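Local coordinates for uncharacterized protein (Candida albicans, PDB 5K04) that serves as the non-catalytic subunit of the NatB N-terminal acetyltransferase complex, a helical-repeat partner that probably supports the catalytic subunit NAT3, at residues A[180-192]-A[203-215]. Numbering follows the deposited sequence.
Sequences QPFENTQEIYVYT and VLSGVTLPLDLEL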
# COMPACT_ATOMS: atom_id res chain seq x y z
N GLN A 180 23.84 17.72 -23.65
CA GLN A 180 24.09 19.06 -23.17
C GLN A 180 24.01 20.05 -24.33
O GLN A 180 24.37 19.72 -25.46
CB GLN A 180 25.46 19.15 -22.50
CG GLN A 180 25.51 18.52 -21.12
CD GLN A 180 26.92 18.34 -20.63
OE1 GLN A 180 27.28 18.81 -19.56
NE2 GLN A 180 27.73 17.66 -21.44
N PRO A 181 23.54 21.29 -24.08
CA PRO A 181 23.14 21.79 -22.75
C PRO A 181 21.78 21.27 -22.31
O PRO A 181 20.91 21.03 -23.16
CB PRO A 181 23.09 23.32 -22.96
CG PRO A 181 22.71 23.46 -24.42
CD PRO A 181 23.37 22.31 -25.14
N PHE A 182 21.60 21.09 -21.01
CA PHE A 182 20.37 20.53 -20.47
C PHE A 182 19.25 21.57 -20.51
O PHE A 182 19.47 22.76 -20.28
CB PHE A 182 20.58 20.02 -19.04
CG PHE A 182 21.59 18.91 -18.94
CD1 PHE A 182 21.45 17.76 -19.70
CD2 PHE A 182 22.69 19.01 -18.10
CE1 PHE A 182 22.38 16.74 -19.62
CE2 PHE A 182 23.61 17.99 -18.02
CZ PHE A 182 23.45 16.85 -18.78
N GLU A 183 18.04 21.11 -20.79
CA GLU A 183 16.91 22.00 -20.99
C GLU A 183 15.98 22.07 -19.79
O GLU A 183 15.17 23.00 -19.72
CB GLU A 183 16.12 21.57 -22.23
CG GLU A 183 16.90 21.77 -23.55
CD GLU A 183 16.31 20.98 -24.71
OE1 GLU A 183 17.01 20.80 -25.73
OE2 GLU A 183 15.14 20.55 -24.59
N ASN A 184 16.07 21.13 -18.85
CA ASN A 184 15.17 21.14 -17.70
C ASN A 184 15.79 20.33 -16.58
O ASN A 184 16.82 19.66 -16.74
CB ASN A 184 13.79 20.61 -18.07
CG ASN A 184 13.83 19.18 -18.52
OD1 ASN A 184 14.16 18.27 -17.75
ND2 ASN A 184 13.46 18.96 -19.79
N THR A 185 15.12 20.37 -15.43
CA THR A 185 15.63 19.76 -14.21
C THR A 185 15.48 18.24 -14.20
O THR A 185 16.18 17.57 -13.43
CB THR A 185 14.92 20.39 -12.99
OG1 THR A 185 15.33 19.71 -11.81
CG2 THR A 185 13.43 20.24 -13.10
N GLN A 186 14.62 17.69 -15.07
CA GLN A 186 14.51 16.24 -15.22
C GLN A 186 15.75 15.65 -15.89
O GLN A 186 16.27 14.61 -15.46
CB GLN A 186 13.26 15.88 -16.03
CG GLN A 186 11.96 16.26 -15.36
CD GLN A 186 11.61 15.40 -14.16
OE1 GLN A 186 12.30 14.43 -13.82
NE2 GLN A 186 10.50 15.73 -13.51
N GLU A 187 16.21 16.30 -16.96
CA GLU A 187 17.42 15.82 -17.64
C GLU A 187 18.62 15.91 -16.70
O GLU A 187 19.42 14.97 -16.62
CB GLU A 187 17.67 16.63 -18.92
CG GLU A 187 16.48 16.70 -19.85
CD GLU A 187 16.77 17.49 -21.12
OE1 GLU A 187 17.81 18.17 -21.17
OE2 GLU A 187 15.94 17.42 -22.06
N ILE A 188 18.75 17.03 -15.99
CA ILE A 188 19.84 17.18 -15.02
C ILE A 188 19.76 16.08 -13.96
O ILE A 188 20.77 15.47 -13.61
CB ILE A 188 19.80 18.59 -14.40
CG1 ILE A 188 20.09 19.65 -15.48
CG2 ILE A 188 20.78 18.69 -13.25
CD1 ILE A 188 19.94 21.10 -14.99
N TYR A 189 18.55 15.80 -13.47
CA TYR A 189 18.37 14.71 -12.51
C TYR A 189 18.95 13.40 -13.06
O TYR A 189 19.74 12.74 -12.38
CB TYR A 189 16.88 14.56 -12.17
CG TYR A 189 16.54 13.30 -11.38
CD1 TYR A 189 16.73 13.24 -9.99
CD2 TYR A 189 16.02 12.17 -12.03
CE1 TYR A 189 16.43 12.07 -9.27
CE2 TYR A 189 15.70 11.01 -11.32
CZ TYR A 189 15.91 10.97 -9.94
OH TYR A 189 15.61 9.83 -9.25
N VAL A 190 18.59 13.03 -14.30
CA VAL A 190 19.05 11.76 -14.86
C VAL A 190 20.56 11.70 -14.86
O VAL A 190 21.16 10.69 -14.48
CB VAL A 190 18.49 11.56 -16.29
CG1 VAL A 190 19.08 10.29 -16.91
CG2 VAL A 190 16.99 11.46 -16.27
N TYR A 191 21.19 12.80 -15.30
CA TYR A 191 22.65 12.88 -15.34
C TYR A 191 23.25 12.59 -13.96
O TYR A 191 24.20 11.81 -13.85
CB TYR A 191 23.05 14.28 -15.86
CG TYR A 191 24.52 14.44 -16.17
CD1 TYR A 191 25.23 13.43 -16.78
CD2 TYR A 191 25.19 15.62 -15.88
CE1 TYR A 191 26.58 13.57 -17.06
CE2 TYR A 191 26.54 15.77 -16.17
CZ TYR A 191 27.23 14.75 -16.75
OH TYR A 191 28.58 14.90 -17.05
N THR A 192 22.67 13.18 -12.90
CA THR A 192 23.21 12.99 -11.55
C THR A 192 23.16 11.54 -11.10
O THR A 192 23.90 11.16 -10.19
CB THR A 192 22.45 13.82 -10.52
OG1 THR A 192 21.10 13.35 -10.44
CG2 THR A 192 22.47 15.30 -10.88
N VAL A 203 28.66 19.97 -11.03
CA VAL A 203 27.65 20.14 -12.07
C VAL A 203 26.56 21.10 -11.60
O VAL A 203 26.26 22.10 -12.26
CB VAL A 203 27.05 18.78 -12.46
CG1 VAL A 203 25.86 18.97 -13.42
CG2 VAL A 203 28.11 17.92 -13.10
N LEU A 204 25.96 20.82 -10.44
CA LEU A 204 24.83 21.62 -9.97
C LEU A 204 25.22 23.06 -9.64
O LEU A 204 24.36 23.94 -9.64
CB LEU A 204 24.20 20.94 -8.75
CG LEU A 204 23.51 19.61 -9.07
CD1 LEU A 204 22.70 19.12 -7.87
CD2 LEU A 204 22.61 19.77 -10.31
N SER A 205 26.50 23.32 -9.36
CA SER A 205 26.96 24.68 -9.08
C SER A 205 27.03 25.54 -10.34
O SER A 205 27.14 26.76 -10.23
CB SER A 205 28.34 24.66 -8.42
OG SER A 205 29.35 24.34 -9.36
N GLY A 206 27.00 24.93 -11.53
CA GLY A 206 27.04 25.71 -12.76
C GLY A 206 25.72 25.79 -13.50
O GLY A 206 25.63 26.38 -14.58
N VAL A 207 24.67 25.18 -12.94
CA VAL A 207 23.38 25.16 -13.61
C VAL A 207 22.80 26.56 -13.62
O VAL A 207 22.65 27.18 -12.56
CB VAL A 207 22.44 24.18 -12.91
CG1 VAL A 207 21.02 24.35 -13.45
CG2 VAL A 207 22.93 22.77 -13.11
N THR A 208 22.44 27.04 -14.81
CA THR A 208 21.77 28.34 -14.93
C THR A 208 20.26 28.25 -14.74
O THR A 208 19.65 29.20 -14.24
CB THR A 208 22.08 28.97 -16.29
OG1 THR A 208 22.00 27.97 -17.33
CG2 THR A 208 23.47 29.56 -16.27
N LEU A 209 19.65 27.12 -15.11
CA LEU A 209 18.23 26.91 -14.85
C LEU A 209 17.95 26.92 -13.35
O LEU A 209 18.76 26.43 -12.56
CB LEU A 209 17.77 25.58 -15.43
CG LEU A 209 17.92 25.39 -16.92
CD1 LEU A 209 17.65 23.95 -17.25
CD2 LEU A 209 16.93 26.29 -17.60
N PRO A 210 16.79 27.42 -12.94
CA PRO A 210 16.40 27.30 -11.53
C PRO A 210 16.27 25.84 -11.14
O PRO A 210 15.63 25.05 -11.82
CB PRO A 210 15.05 28.02 -11.46
CG PRO A 210 14.95 28.82 -12.73
CD PRO A 210 15.74 28.06 -13.75
N LEU A 211 16.88 25.50 -10.01
CA LEU A 211 16.79 24.15 -9.46
C LEU A 211 15.43 23.92 -8.82
O LEU A 211 14.85 24.82 -8.20
CB LEU A 211 17.89 23.93 -8.42
CG LEU A 211 19.35 23.94 -8.88
CD1 LEU A 211 20.23 23.38 -7.77
CD2 LEU A 211 19.51 23.12 -10.15
N ASP A 212 14.95 22.69 -8.94
CA ASP A 212 13.76 22.29 -8.23
C ASP A 212 14.16 21.72 -6.87
O ASP A 212 15.35 21.56 -6.57
CB ASP A 212 12.96 21.27 -9.06
CG ASP A 212 13.81 20.09 -9.50
OD1 ASP A 212 14.97 19.97 -9.05
OD2 ASP A 212 13.33 19.25 -10.30
N LEU A 213 13.15 21.42 -6.04
CA LEU A 213 13.42 20.93 -4.69
C LEU A 213 14.27 19.66 -4.73
O LEU A 213 15.22 19.51 -3.95
CB LEU A 213 12.11 20.66 -3.94
CG LEU A 213 12.30 20.29 -2.46
CD1 LEU A 213 13.16 21.35 -1.73
CD2 LEU A 213 10.97 20.12 -1.74
N GLU A 214 13.97 18.76 -5.66
CA GLU A 214 14.72 17.50 -5.79
C GLU A 214 16.22 17.76 -5.92
O GLU A 214 17.03 17.12 -5.24
CB GLU A 214 14.19 16.72 -7.00
CG GLU A 214 14.83 15.39 -7.25
CD GLU A 214 14.32 14.26 -6.35
OE1 GLU A 214 13.12 14.23 -6.01
OE2 GLU A 214 15.14 13.39 -5.98
N LEU A 215 16.60 18.71 -6.78
CA LEU A 215 18.01 18.96 -7.05
C LEU A 215 18.66 19.82 -5.98
O LEU A 215 19.86 19.67 -5.72
CB LEU A 215 18.18 19.60 -8.44
CG LEU A 215 17.87 18.68 -9.63
CD1 LEU A 215 18.08 19.39 -10.95
CD2 LEU A 215 18.67 17.36 -9.59
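Ile-188 of helix 185-192 reaches into the apolar side of 203-215, where its CB, CG2 and CD1 meet leucines and valines. Its CB lies 3.9 Å from Leu-215 CD1. CG2, anti to the backbone N, rests on two leucine methyls, Leu-215 CD1 and Leu-204 CD2, each 3.6 Å from it; the Leu-215 side chain crosses that of Ile-188 at about a right angle. The other branch, through CG1, runs out extended (chi2 174°), so that CD1 meets Val-207 tip to tip, 3.8 Å from Val-207 CG1, and touches Leu-209 CD1 more loosely. That Leu-209 methyl also presses on backbone, 3.6 Å from Asn-184 N, just where the chain enters the helix. Asn-184 is the N-cap: its OD1 accepts from Glu-187 N and, weakly, from Gln-186 N. Asp-212 is the N-cap of helix 213-225, its OD1 taking the single amide Leu-215 N from above the carboxylate plane. Its OD2 faces the Thr-185 hydroxyl in a hydrogen bond whose exact geometry is doubtful, and has a weak second donor in Asn-490. Farther along, Tyr-189 CE1 comes within 3.8 Å of Glu-214 OE2, ring and carboxylate planes 84° apart; Tyr-191 CE2 touches Val-203 CG2, and the Tyr-191 hydroxyl is hydrogen-bonded to Glu-177. The contact thus packs helix 185-192 against the end of helix 197-204, the connecting loop and the start of helix 213-225, within a strandless chain whose family belongs to the TPR clan; helix 162-177 touches Phe-182 and Tyr-191, helix 489-503 meets Tyr-189 and Glu-214, and Pro-6 of the NAT3 chain packs on Glu-214.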